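Local coordinates for CRP-like protein Clp (Xanthomonas campestris pv. campestris, PDB 3IWZ), which acts as a homodimeric global transcription regulator of virulence genes and appears to lose its grip on DNA when cyclic di-GMP binds, at residues S114-R117 against L118-F122. Sequence-based numbering, arbitrary orientation.
Sequences SYER and LQQLF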
loop_
_atom_site.group_PDB
_atom_site.type_symbol
_atom_site.label_atom_id
_atom_site.label_comp_id
_atom_site.label_asym_id
_atom_site.label_seq_id
_atom_site.Cartn_x
_atom_site.Cartn_y
_atom_site.Cartn_z
ATOM N N SER D 114 13.831 10.136 -16.423
ATOM C CA SER D 114 13.828 11.035 -15.273
ATOM C C SER D 114 12.452 11.649 -15.081
ATOM O O SER D 114 11.730 11.890 -16.052
ATOM C CB SER D 114 14.856 12.151 -15.470
ATOM O OG SER D 114 14.480 13.008 -16.535
ATOM N N TYR D 115 12.085 11.906 -13.831
ATOM C CA TYR D 115 10.786 12.508 -13.558
ATOM C C TYR D 115 10.685 13.865 -14.263
ATOM O O TYR D 115 9.729 14.136 -14.992
ATOM C CB TYR D 115 10.581 12.730 -12.051
ATOM C CG TYR D 115 10.675 11.496 -11.177
ATOM C CD1 TYR D 115 10.108 10.282 -11.574
ATOM C CD2 TYR D 115 11.275 11.564 -9.920
ATOM C CE1 TYR D 115 10.133 9.171 -10.739
ATOM C CE2 TYR D 115 11.305 10.466 -9.082
ATOM C CZ TYR D 115 10.732 9.274 -9.495
ATOM O OH TYR D 115 10.738 8.207 -8.649
ATOM N N GLU D 116 11.691 14.703 -14.037
ATOM C CA GLU D 116 11.734 16.040 -14.606
ATOM C C GLU D 116 11.455 16.058 -16.093
ATOM O O GLU D 116 10.686 16.887 -16.568
ATOM C CB GLU D 116 13.090 16.683 -14.323
ATOM C CG GLU D 116 12.984 18.112 -13.828
ATOM C CD GLU D 116 14.040 18.438 -12.789
ATOM O OE1 GLU D 116 15.233 18.521 -13.154
ATOM O OE2 GLU D 116 13.670 18.608 -11.604
ATOM N N ARG D 117 12.082 15.143 -16.826
ATOM C CA ARG D 117 11.889 15.070 -18.267
ATOM C C ARG D 117 10.575 14.419 -18.639
ATOM O O ARG D 117 10.164 14.478 -19.793
ATOM C CB ARG D 117 13.039 14.312 -18.944
ATOM C CG ARG D 117 14.108 15.229 -19.522
ATOM C CD ARG D 117 13.494 16.239 -20.504
ATOM N NE ARG D 117 13.135 15.649 -21.795
ATOM C CZ ARG D 117 12.368 16.248 -22.705
ATOM N NH1 ARG D 117 11.863 17.455 -22.468
ATOM N NH2 ARG D 117 12.119 15.649 -23.864
ATOM N N LEU D 118 9.913 13.794 -17.673
ATOM C CA LEU D 118 8.638 13.153 -17.959
ATOM C C LEU D 118 7.538 14.205 -17.994
ATOM O O LEU D 118 6.827 14.329 -18.991
ATOM C CB LEU D 118 8.305 12.091 -16.904
ATOM C CG LEU D 118 7.039 11.272 -17.190
ATOM C CD1 LEU D 118 7.199 10.538 -18.503
ATOM C CD2 LEU D 118 6.787 10.285 -16.073
ATOM N N GLN D 119 7.412 14.967 -16.909
ATOM C CA GLN D 119 6.393 16.006 -16.826
ATOM C C GLN D 119 6.655 17.107 -17.857
ATOM O O GLN D 119 5.728 17.782 -18.302
ATOM C CB GLN D 119 6.328 16.574 -15.400
ATOM C CG GLN D 119 6.009 15.497 -14.354
ATOM C CD GLN D 119 5.640 16.056 -12.991
ATOM O OE1 GLN D 119 6.361 16.878 -12.420
ATOM N NE2 GLN D 119 4.514 15.599 -12.455
ATOM N N GLN D 120 7.915 17.287 -18.240
ATOM C CA GLN D 120 8.233 18.277 -19.260
ATOM C C GLN D 120 7.649 17.717 -20.554
ATOM O O GLN D 120 7.166 18.459 -21.406
ATOM C CB GLN D 120 9.745 18.467 -19.410
ATOM C CG GLN D 120 10.413 19.165 -18.229
ATOM C CD GLN D 120 11.914 19.341 -18.427
ATOM O OE1 GLN D 120 12.646 19.670 -17.487
ATOM N NE2 GLN D 120 12.379 19.128 -19.654
ATOM N N LEU D 121 7.698 16.394 -20.688
ATOM C CA LEU D 121 7.142 15.730 -21.857
ATOM C C LEU D 121 5.623 15.702 -21.716
ATOM O O LEU D 121 4.903 15.711 -22.714
ATOM C CB LEU D 121 7.675 14.298 -21.975
ATOM C CG LEU D 121 9.094 14.085 -22.513
ATOM C CD1 LEU D 121 9.417 12.595 -22.546
ATOM C CD2 LEU D 121 9.201 14.677 -23.914
ATOM N N PHE D 122 5.145 15.662 -20.471
ATOM C CA PHE D 122 3.708 15.645 -20.194
ATOM C C PHE D 122 3.091 16.982 -20.581
ATOM O O PHE D 122 1.871 17.095 -20.722
ATOM C CB PHE D 122 3.433 15.382 -18.708
ATOM C CG PHE D 122 3.363 13.921 -18.339
ATOM C CD1 PHE D 122 3.150 13.543 -17.017
ATOM C CD2 PHE D 122 3.505 12.925 -19.304
ATOM C CE1 PHE D 122 3.077 12.199 -16.658
ATOM C CE2 PHE D 122 3.434 11.575 -18.954
ATOM C CZ PHE D 122 3.222 11.214 -17.625
#
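Tyr115 O is gripped by two backbone amides from the next turn. Gln119 N reaches Tyr115 O at 3.1 Å, almost in line with the carbonyl, and Leu118 N comes to the same Tyr115 O at 2.7 Å from above the carbonyl plane. One bond is of the i to i+4 kind and the other of the i to i+3 kind, which is consistent with some 3-10 character in this first turn. Just before it sits Ser114 at the N-cap: its OG takes the N-H of Arg117 at 3.2 Å, while its own carbonyl gets only a weak bond from Leu118 N. One turn on, Leu121 N donates to Arg117 O, 3.2 Å away. Beyond the backbone, the chain of Arg117, bent at chi2 and chi3, runs forward along the helix and lays its guanidinium against Leu121, whose CG lies 3.7 Å above one face and off toward the rim. The Gln120 amide stands at the edge of that group, its plane turned 68° from it. Leu118, with CG anti to its backbone N (chi1 -175°), packs on Leu55 and Leu91; Tyr115 also touches both, its hydroxyl hydrogen-bonded to Gly87 O. The whole is an N-capped short helix, amphipathic in build, that leaves the end of strand 108-114 in the cyclic nucleotide-binding domain of the CRP family.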